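Local coordinates for VP5 (Halorubrum pleomorphic virus 6, PDB 6QGL), which is an envelope protein of a prokaryotic virus and probably drives fusion of the viral envelope with the host membrane, at residues F119-L130 with Y226-E236. Numbering follows the deposited sequence.
Sequences FYKSWNETVREL and YMKFSEWNAVE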
loop_
_atom_site.group_PDB
_atom_site.type_symbol
_atom_site.label_atom_id
_atom_site.label_comp_id
_atom_site.label_asym_id
_atom_site.label_seq_id
_atom_site.Cartn_x
_atom_site.Cartn_y
_atom_site.Cartn_z
ATOM N N PHE A 119 -7.234 -3.549 -9.884
ATOM C CA PHE A 119 -7.887 -3.824 -8.612
ATOM C C PHE A 119 -8.425 -5.261 -8.560
ATOM O O PHE A 119 -8.099 -5.988 -7.620
ATOM C CB PHE A 119 -8.990 -2.783 -8.343
ATOM C CG PHE A 119 -9.760 -2.977 -7.063
ATOM C CD1 PHE A 119 -9.167 -2.728 -5.830
ATOM C CD2 PHE A 119 -11.088 -3.387 -7.089
ATOM C CE1 PHE A 119 -9.880 -2.919 -4.644
ATOM C CE2 PHE A 119 -11.804 -3.561 -5.903
ATOM C CZ PHE A 119 -11.196 -3.322 -4.689
ATOM N N TYR A 120 -9.204 -5.683 -9.583
ATOM C CA TYR A 120 -9.758 -7.042 -9.642
ATOM C C TYR A 120 -8.691 -8.106 -9.866
ATOM O O TYR A 120 -8.851 -9.224 -9.377
ATOM C CB TYR A 120 -10.878 -7.167 -10.687
ATOM C CG TYR A 120 -12.025 -6.197 -10.519
ATOM C CD1 TYR A 120 -12.549 -5.913 -9.261
ATOM C CD2 TYR A 120 -12.628 -5.610 -11.627
ATOM C CE1 TYR A 120 -13.604 -5.020 -9.103
ATOM C CE2 TYR A 120 -13.688 -4.720 -11.482
ATOM C CZ TYR A 120 -14.175 -4.431 -10.219
ATOM O OH TYR A 120 -15.216 -3.555 -10.077
ATOM N N LYS A 121 -7.598 -7.758 -10.581
ATOM C CA LYS A 121 -6.472 -8.664 -10.826
ATOM C C LYS A 121 -5.807 -9.059 -9.508
ATOM O O LYS A 121 -5.498 -10.238 -9.330
ATOM C CB LYS A 121 -5.443 -8.043 -11.785
ATOM C CG LYS A 121 -5.513 -8.601 -13.204
ATOM C CD LYS A 121 -4.840 -7.703 -14.241
ATOM C CE LYS A 121 -3.329 -7.752 -14.269
ATOM N NZ LYS A 121 -2.766 -6.624 -15.060
ATOM N N SER A 122 -5.620 -8.090 -8.577
ATOM C CA SER A 122 -5.006 -8.345 -7.269
ATOM C C SER A 122 -5.903 -9.190 -6.358
ATOM O O SER A 122 -5.378 -9.986 -5.576
ATOM C CB SER A 122 -4.561 -7.052 -6.590
ATOM O OG SER A 122 -5.628 -6.373 -5.951
ATOM N N TRP A 123 -7.246 -9.046 -6.483
ATOM C CA TRP A 123 -8.213 -9.857 -5.735
ATOM C C TRP A 123 -8.102 -11.293 -6.237
ATOM O O TRP A 123 -7.961 -12.211 -5.432
ATOM C CB TRP A 123 -9.656 -9.336 -5.910
ATOM C CG TRP A 123 -10.710 -10.337 -5.522
ATOM C CD1 TRP A 123 -11.409 -11.159 -6.359
ATOM C CD2 TRP A 123 -11.118 -10.679 -4.191
ATOM N NE1 TRP A 123 -12.243 -11.977 -5.633
ATOM C CE2 TRP A 123 -12.105 -11.687 -4.302
ATOM C CE3 TRP A 123 -10.771 -10.206 -2.914
ATOM C CZ2 TRP A 123 -12.732 -12.245 -3.183
ATOM C CZ3 TRP A 123 -11.400 -10.755 -1.809
ATOM C CH2 TRP A 123 -12.358 -11.770 -1.948
ATOM N N ASN A 124 -8.137 -11.471 -7.576
ATOM C CA ASN A 124 -8.024 -12.761 -8.251
ATOM C C ASN A 124 -6.781 -13.517 -7.825
ATOM O O ASN A 124 -6.880 -14.711 -7.548
ATOM C CB ASN A 124 -8.059 -12.584 -9.768
ATOM C CG ASN A 124 -9.441 -12.285 -10.316
ATOM O OD1 ASN A 124 -10.453 -12.253 -9.598
ATOM N ND2 ASN A 124 -9.514 -12.073 -11.616
ATOM N N GLU A 125 -5.630 -12.820 -7.714
ATOM C CA GLU A 125 -4.376 -13.432 -7.273
ATOM C C GLU A 125 -4.443 -13.881 -5.806
ATOM O O GLU A 125 -3.968 -14.973 -5.493
ATOM C CB GLU A 125 -3.179 -12.499 -7.524
ATOM C CG GLU A 125 -1.821 -13.182 -7.416
ATOM C CD GLU A 125 -1.630 -14.459 -8.216
ATOM O OE1 GLU A 125 -1.918 -14.453 -9.436
ATOM O OE2 GLU A 125 -1.190 -15.468 -7.619
ATOM N N THR A 126 -5.053 -13.056 -4.923
ATOM C CA THR A 126 -5.213 -13.357 -3.492
ATOM C C THR A 126 -6.001 -14.665 -3.335
ATOM O O THR A 126 -5.592 -15.574 -2.611
ATOM C CB THR A 126 -5.939 -12.184 -2.780
ATOM O OG1 THR A 126 -5.254 -10.956 -3.037
ATOM C CG2 THR A 126 -6.080 -12.399 -1.277
ATOM N N VAL A 127 -7.113 -14.741 -4.061
ATOM C CA VAL A 127 -8.085 -15.823 -4.095
ATOM C C VAL A 127 -7.506 -17.085 -4.781
ATOM O O VAL A 127 -7.775 -18.190 -4.309
ATOM C CB VAL A 127 -9.379 -15.248 -4.726
ATOM C CG1 VAL A 127 -10.462 -16.291 -4.902
ATOM C CG2 VAL A 127 -9.900 -14.113 -3.866
ATOM N N ARG A 128 -6.664 -16.922 -5.830
ATOM C CA ARG A 128 -5.987 -18.042 -6.508
ATOM C C ARG A 128 -4.920 -18.633 -5.608
ATOM O O ARG A 128 -4.718 -19.847 -5.627
ATOM C CB ARG A 128 -5.317 -17.598 -7.818
ATOM C CG ARG A 128 -6.229 -17.646 -9.018
ATOM C CD ARG A 128 -5.485 -17.719 -10.350
ATOM N NE ARG A 128 -4.714 -16.520 -10.715
ATOM C CZ ARG A 128 -5.225 -15.439 -11.294
ATOM N NH1 ARG A 128 -4.454 -14.396 -11.561
ATOM N NH2 ARG A 128 -6.519 -15.377 -11.572
ATOM N N GLU A 129 -4.217 -17.766 -4.844
ATOM C CA GLU A 129 -3.168 -18.151 -3.902
ATOM C C GLU A 129 -3.768 -19.000 -2.794
ATOM O O GLU A 129 -3.217 -20.057 -2.498
ATOM C CB GLU A 129 -2.464 -16.914 -3.326
ATOM C CG GLU A 129 -1.298 -17.218 -2.401
ATOM C CD GLU A 129 -0.658 -15.982 -1.804
ATOM O OE1 GLU A 129 -1.367 -15.229 -1.096
ATOM O OE2 GLU A 129 0.551 -15.765 -2.044
ATOM N N LEU A 130 -4.911 -18.566 -2.211
ATOM C CA LEU A 130 -5.598 -19.322 -1.162
ATOM C C LEU A 130 -5.916 -20.735 -1.645
ATOM O O LEU A 130 -5.660 -21.685 -0.910
ATOM C CB LEU A 130 -6.863 -18.605 -0.646
ATOM C CG LEU A 130 -7.694 -19.338 0.431
ATOM C CD1 LEU A 130 -6.869 -19.655 1.677
ATOM C CD2 LEU A 130 -8.911 -18.548 0.811
ATOM N N TYR A 226 -7.693 -11.644 6.750
ATOM C CA TYR A 226 -7.488 -11.068 5.420
ATOM C C TYR A 226 -8.654 -11.433 4.507
ATOM O O TYR A 226 -9.581 -12.099 4.971
ATOM C CB TYR A 226 -6.090 -11.415 4.844
ATOM C CG TYR A 226 -5.954 -12.750 4.140
ATOM C CD1 TYR A 226 -6.172 -13.948 4.814
ATOM C CD2 TYR A 226 -5.499 -12.817 2.824
ATOM C CE1 TYR A 226 -6.018 -15.178 4.177
ATOM C CE2 TYR A 226 -5.328 -14.041 2.180
ATOM C CZ TYR A 226 -5.589 -15.219 2.861
ATOM O OH TYR A 226 -5.419 -16.426 2.223
ATOM N N MET A 227 -8.649 -10.947 3.237
ATOM C CA MET A 227 -9.726 -11.131 2.251
ATOM C C MET A 227 -11.023 -10.508 2.779
ATOM O O MET A 227 -12.110 -10.997 2.469
ATOM C CB MET A 227 -9.974 -12.620 1.966
ATOM C CG MET A 227 -9.004 -13.252 1.030
ATOM S SD MET A 227 -9.277 -15.040 1.067
ATOM C CE MET A 227 -10.817 -15.166 0.148
ATOM N N LYS A 228 -10.901 -9.458 3.613
ATOM C CA LYS A 228 -12.025 -8.776 4.246
ATOM C C LYS A 228 -12.904 -8.100 3.214
ATOM O O LYS A 228 -12.429 -7.234 2.474
ATOM C CB LYS A 228 -11.518 -7.746 5.268
ATOM C CG LYS A 228 -11.168 -8.322 6.632
ATOM C CD LYS A 228 -10.336 -7.349 7.426
ATOM C CE LYS A 228 -10.508 -7.494 8.910
ATOM N NZ LYS A 228 -9.650 -6.527 9.644
ATOM N N PHE A 229 -14.186 -8.507 3.148
ATOM C CA PHE A 229 -15.136 -7.901 2.219
ATOM C C PHE A 229 -15.290 -6.413 2.517
ATOM O O PHE A 229 -15.325 -5.625 1.584
ATOM C CB PHE A 229 -16.500 -8.608 2.249
ATOM C CG PHE A 229 -17.573 -7.883 1.466
ATOM C CD1 PHE A 229 -17.645 -8.000 0.083
ATOM C CD2 PHE A 229 -18.490 -7.058 2.111
ATOM C CE1 PHE A 229 -18.624 -7.318 -0.641
ATOM C CE2 PHE A 229 -19.469 -6.375 1.385
ATOM C CZ PHE A 229 -19.543 -6.526 0.015
ATOM N N SER A 230 -15.369 -6.034 3.807
ATOM C CA SER A 230 -15.498 -4.643 4.240
ATOM C C SER A 230 -14.344 -3.769 3.719
ATOM O O SER A 230 -14.587 -2.629 3.331
ATOM C CB SER A 230 -15.602 -4.557 5.760
ATOM O OG SER A 230 -14.375 -4.874 6.396
ATOM N N GLU A 231 -13.107 -4.318 3.680
ATOM C CA GLU A 231 -11.923 -3.611 3.186
ATOM C C GLU A 231 -11.940 -3.481 1.653
ATOM O O GLU A 231 -11.768 -2.376 1.127
ATOM C CB GLU A 231 -10.628 -4.292 3.681
ATOM C CG GLU A 231 -10.281 -3.975 5.130
ATOM C CD GLU A 231 -9.023 -4.589 5.727
ATOM O OE1 GLU A 231 -8.633 -4.154 6.834
ATOM O OE2 GLU A 231 -8.442 -5.519 5.120
ATOM N N TRP A 232 -12.168 -4.607 0.947
ATOM C CA TRP A 232 -12.213 -4.670 -0.517
ATOM C C TRP A 232 -13.397 -3.915 -1.121
ATOM O O TRP A 232 -13.231 -3.247 -2.143
ATOM C CB TRP A 232 -12.191 -6.128 -0.995
ATOM C CG TRP A 232 -10.836 -6.760 -0.897
ATOM C CD1 TRP A 232 -10.310 -7.414 0.178
ATOM C CD2 TRP A 232 -9.819 -6.762 -1.904
ATOM N NE1 TRP A 232 -9.034 -7.841 -0.103
ATOM C CE2 TRP A 232 -8.708 -7.460 -1.377
ATOM C CE3 TRP A 232 -9.747 -6.261 -3.215
ATOM C CZ2 TRP A 232 -7.532 -7.663 -2.110
ATOM C CZ3 TRP A 232 -8.578 -6.449 -3.934
ATOM C CH2 TRP A 232 -7.488 -7.146 -3.384
ATOM N N ASN A 233 -14.583 -4.018 -0.493
ATOM C CA ASN A 233 -15.801 -3.341 -0.942
ATOM C C ASN A 233 -15.727 -1.835 -0.741
ATOM O O ASN A 233 -16.330 -1.100 -1.522
ATOM C CB ASN A 233 -17.043 -3.917 -0.266
ATOM C CG ASN A 233 -18.348 -3.393 -0.811
ATOM O OD1 ASN A 233 -19.117 -2.730 -0.105
ATOM N ND2 ASN A 233 -18.626 -3.680 -2.076
ATOM N N ALA A 234 -14.992 -1.379 0.296
ATOM C CA ALA A 234 -14.802 0.043 0.593
ATOM C C ALA A 234 -14.145 0.740 -0.598
ATOM O O ALA A 234 -14.640 1.775 -1.046
ATOM C CB ALA A 234 -13.952 0.215 1.843
ATOM N N VAL A 235 -13.079 0.129 -1.150
ATOM C CA VAL A 235 -12.344 0.636 -2.314
ATOM C C VAL A 235 -13.243 0.556 -3.556
ATOM O O VAL A 235 -13.262 1.496 -4.354
ATOM C CB VAL A 235 -10.985 -0.098 -2.518
ATOM C CG1 VAL A 235 -10.153 0.573 -3.612
ATOM C CG2 VAL A 235 -10.191 -0.169 -1.217
ATOM N N GLU A 236 -14.007 -0.548 -3.690
ATOM C CA GLU A 236 -14.937 -0.778 -4.795
ATOM C C GLU A 236 -16.004 0.319 -4.874
ATOM O O GLU A 236 -16.154 0.936 -5.930
ATOM C CB GLU A 236 -15.579 -2.176 -4.683
ATOM C CG GLU A 236 -16.784 -2.414 -5.585
ATOM C CD GLU A 236 -16.555 -2.433 -7.087
ATOM O OE1 GLU A 236 -15.428 -2.761 -7.521
ATOM O OE2 GLU A 236 -17.519 -2.143 -7.832
HETATM O O HOH W 1 -3.927 -15.633 -0.271
#
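Trp232 reaches across from helix 229-257 and seats its indole as a knob in a hole formed by Phe119, Ser122, Trp123 and Thr126 of helix 97-140. Over one indole face comes the edge of Trp123, its CE3 3.7 Å from Trp232 CD2, an edge-to-face pair with planes at 71°. Phe119, its CG anti to the backbone N (chi1 179°), brings its CZ corner obliquely to the six-membered ring, CZ 3.6 Å from Trp232 CE3, and meets Val235 as well. Ser122 OG lies near the indole plane at the far edge while donating to Phe119 O. Trp123 NE1 is bonded to Leu184 O of strand 180-189. Through this aromatic cluster the segments 119-130 and 229-236 of the envelope protein's N-terminal region pack nearly antiparallel, their axes 12.0 Å apart at closest approach, a spacing the bulky rings fill. Beyond Phe119, Tyr120 OH donates to the syn side of Glu236 OE1 at 2.7 Å, 16° out of the carboxylate plane. The Tyr226-Met227 end is still buried but more mixed: Met227 SD touches Leu130 CD2 at 3.5 Å, and Thr126 CG2 lies 3.9 Å from Tyr226 CE2. Here a water accepts from Tyr226 OH and donates to Thr126 O and Glu129 OE1, the latter also salt-bridged to Arg57. The looser solvent side begins at the N-cap residue Lys228, whose NZ makes a long salt bridge to Glu231 OE1, and at exposed Ser230.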